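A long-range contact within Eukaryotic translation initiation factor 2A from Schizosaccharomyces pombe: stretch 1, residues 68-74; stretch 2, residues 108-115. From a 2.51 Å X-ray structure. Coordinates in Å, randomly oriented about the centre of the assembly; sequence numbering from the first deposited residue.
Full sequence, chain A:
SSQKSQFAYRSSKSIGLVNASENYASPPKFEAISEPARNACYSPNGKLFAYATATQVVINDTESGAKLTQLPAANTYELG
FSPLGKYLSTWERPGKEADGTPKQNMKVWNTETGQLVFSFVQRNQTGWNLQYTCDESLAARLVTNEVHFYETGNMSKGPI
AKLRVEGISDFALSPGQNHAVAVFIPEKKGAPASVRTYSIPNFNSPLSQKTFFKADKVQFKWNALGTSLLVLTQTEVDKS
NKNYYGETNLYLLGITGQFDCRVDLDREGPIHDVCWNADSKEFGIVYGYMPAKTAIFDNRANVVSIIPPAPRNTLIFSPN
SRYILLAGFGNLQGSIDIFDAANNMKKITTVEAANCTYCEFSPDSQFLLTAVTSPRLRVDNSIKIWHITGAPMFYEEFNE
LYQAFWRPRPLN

Stretch 1 (68-74) LTQLPAA
Stretch 2 (108-115) VWNTETGQ

Stretch 1 carries the end of a strand, Leu-68 to Leu-71, and then leaves it as a loop through Pro-72, Ala-73 and Ala-74. Phi/psi is -131/148 at Thr-69, -122/124 at Gln-70 and -114/124 at Leu-71. Pro-72 turns the chain at -75/52, with a C-gamma endo pucker. Stretch 2 enters as a strand at Val-108 (-110/138) and Trp-109 (-124/152), then turns through Thr-111 (-99/-21), Glu-112 (-105/-7) and Thr-113 (-123/-22). Gly-114 follows at 70/29, a positive phi that favours glycine.

The two strands run roughly antiparallel, at 148° between their N-to-C directions. Their axes come no closer than 8.9 Å, and no backbone hydrogen bond links the stretches. Side chains fill the gap. The register is set by Thr-69 and Gly-114, whose CA atoms lie 5.9 Å apart. The contact buries 332 Å², both sides summed.

One hydrogen bond crosses the contact. Thr-69 OG1 donates to Thr-111 O at 2.4 Å, which is very short. Thr-69 has chi1 -52° (m), and its CA-to-CB bond points toward stretch 2. Its methyl also packs: Thr-69 CG2 lies 3.6 Å from Gly-114 CA. An ideal CB on Gly-114 would be a tight 3.3 Å from Thr-69 CG2, so the bare glycine leaves room for this methyl.

Apolar packing centres on Trp-109, with chi1 -45° (m) and chi2 81°. Leu-71, with chi1 -45° (m) and chi2 180° (t), places a methyl over one face of the indole. Leu-71 CD1 is 3.8 Å from Trp-109 CG. Leu-71 CD1 is also 4.1 Å from the centroid of the five-membered ring of Trp-109, 26° off the normal, a CH-pi contact. The other methyl reaches the turn, with Leu-71 CD2 4.0 Å from Gly-114 CA. The loop adds two oblique contacts to the six-membered ring: Pro-72 CD to Trp-109 CZ3 at 3.8 Å, and Ala-73 CB to Trp-109 CZ2 at 4.0 Å. Trp-109 NE1 is hydrogen-bonded elsewhere in the structure.

Bonds within stretch 2 shape the turn. Asn-110, chi1 -172° (t) and chi2 -46°, accepts at OD1 from Glu-112 N at 2.7 Å and from Thr-113 N at 3.1 Å. Asn-110 N donates to Gln-115 O at 3.0 Å. A weak bond joins Gly-114 N to Asn-110 O at 3.2 Å. In stretch 1, a weak bond from Ala-73 N to Leu-71 O, 2.7 Å, spans Pro-72.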

# COMPACT_ATOMS: atom_id res chain seq x y z
N LEU A 68 -12.24 19.41 -8.84
CA LEU A 68 -11.58 20.44 -8.05
C LEU A 68 -10.34 20.99 -8.74
O LEU A 68 -10.17 22.20 -8.87
CB LEU A 68 -11.19 19.89 -6.67
CG LEU A 68 -12.32 19.52 -5.71
CD1 LEU A 68 -11.75 18.85 -4.47
CD2 LEU A 68 -13.12 20.75 -5.34
N THR A 69 -9.47 20.08 -9.19
CA THR A 69 -8.15 20.47 -9.68
C THR A 69 -7.84 19.84 -11.04
O THR A 69 -8.29 18.72 -11.33
CB THR A 69 -7.06 20.06 -8.68
OG1 THR A 69 -7.40 20.56 -7.38
CG2 THR A 69 -5.69 20.61 -9.09
N GLN A 70 -7.08 20.55 -11.86
CA GLN A 70 -6.64 20.02 -13.13
C GLN A 70 -5.12 20.00 -13.24
O GLN A 70 -4.45 21.02 -13.09
CB GLN A 70 -7.23 20.83 -14.28
CG GLN A 70 -6.87 20.28 -15.64
CD GLN A 70 -7.21 18.81 -15.74
OE1 GLN A 70 -8.37 18.44 -15.92
NE2 GLN A 70 -6.20 17.96 -15.62
N LEU A 71 -4.57 18.82 -13.51
CA LEU A 71 -3.13 18.66 -13.70
C LEU A 71 -2.80 18.26 -15.14
O LEU A 71 -3.31 17.26 -15.64
CB LEU A 71 -2.58 17.61 -12.74
CG LEU A 71 -3.06 17.72 -11.29
CD1 LEU A 71 -2.43 16.63 -10.43
CD2 LEU A 71 -2.77 19.09 -10.73
N PRO A 72 -1.94 19.05 -15.80
CA PRO A 72 -1.50 18.74 -17.17
C PRO A 72 -0.51 17.58 -17.21
O PRO A 72 0.56 17.71 -17.81
CB PRO A 72 -0.85 20.05 -17.62
CG PRO A 72 -0.35 20.67 -16.37
CD PRO A 72 -1.34 20.29 -15.29
N ALA A 73 -0.87 16.47 -16.58
CA ALA A 73 -0.02 15.29 -16.55
C ALA A 73 -0.45 14.27 -17.61
O ALA A 73 -1.52 13.68 -17.51
CB ALA A 73 -0.05 14.65 -15.17
N ALA A 74 0.40 14.09 -18.61
CA ALA A 74 0.12 13.16 -19.70
C ALA A 74 0.96 11.90 -19.60
O ALA A 74 1.99 11.89 -18.92
CB ALA A 74 0.35 13.84 -21.04
N VAL A 108 5.70 16.46 -8.64
CA VAL A 108 4.82 16.52 -7.48
C VAL A 108 3.89 17.70 -7.68
O VAL A 108 4.31 18.76 -8.16
CB VAL A 108 5.61 16.66 -6.16
CG1 VAL A 108 4.67 16.61 -4.97
CG2 VAL A 108 6.66 15.57 -6.06
N TRP A 109 2.61 17.52 -7.35
CA TRP A 109 1.62 18.56 -7.60
C TRP A 109 0.89 18.96 -6.33
O TRP A 109 0.74 18.17 -5.40
CB TRP A 109 0.60 18.09 -8.65
CG TRP A 109 1.20 17.42 -9.87
CD1 TRP A 109 1.61 16.12 -9.97
CD2 TRP A 109 1.42 18.01 -11.16
NE1 TRP A 109 2.08 15.87 -11.23
CE2 TRP A 109 1.98 17.01 -11.98
CE3 TRP A 109 1.20 19.28 -11.69
CZ2 TRP A 109 2.32 17.25 -13.31
CZ3 TRP A 109 1.55 19.52 -13.01
CH2 TRP A 109 2.10 18.51 -13.81
N ASN A 110 0.43 20.21 -6.29
CA ASN A 110 -0.45 20.67 -5.23
C ASN A 110 -1.89 20.36 -5.63
O ASN A 110 -2.24 20.40 -6.81
CB ASN A 110 -0.25 22.17 -4.98
CG ASN A 110 -1.01 22.67 -3.76
OD1 ASN A 110 -2.18 22.36 -3.56
ND2 ASN A 110 -0.33 23.47 -2.94
N THR A 111 -2.72 20.05 -4.64
CA THR A 111 -4.09 19.61 -4.91
C THR A 111 -5.13 20.72 -4.77
O THR A 111 -6.22 20.62 -5.33
CB THR A 111 -4.48 18.44 -3.98
OG1 THR A 111 -4.47 18.88 -2.62
CG2 THR A 111 -3.51 17.28 -4.15
N GLU A 112 -4.80 21.79 -4.04
CA GLU A 112 -5.74 22.89 -3.87
C GLU A 112 -5.33 24.10 -4.72
O GLU A 112 -6.09 25.06 -4.88
CB GLU A 112 -5.89 23.26 -2.38
CG GLU A 112 -6.42 24.68 -2.11
CD GLU A 112 -6.67 24.99 -0.65
OE1 GLU A 112 -6.57 24.08 0.19
OE2 GLU A 112 -6.96 26.17 -0.35
N THR A 113 -4.15 24.04 -5.34
CA THR A 113 -3.75 25.11 -6.26
C THR A 113 -3.44 24.61 -7.67
O THR A 113 -3.48 25.38 -8.63
CB THR A 113 -2.53 25.88 -5.73
OG1 THR A 113 -1.39 25.02 -5.69
CG2 THR A 113 -2.81 26.43 -4.35
N GLY A 114 -3.12 23.33 -7.79
CA GLY A 114 -2.77 22.76 -9.09
C GLY A 114 -1.42 23.28 -9.56
O GLY A 114 -1.17 23.38 -10.76
N GLN A 115 -0.56 23.60 -8.60
CA GLN A 115 0.77 24.11 -8.91
C GLN A 115 1.80 22.99 -8.94
O GLN A 115 1.88 22.17 -8.03
CB GLN A 115 1.18 25.16 -7.88
CG GLN A 115 2.61 25.68 -8.06
CD GLN A 115 2.96 26.75 -7.05
OE1 GLN A 115 2.09 27.30 -6.38
NE2 GLN A 115 4.25 27.06 -6.94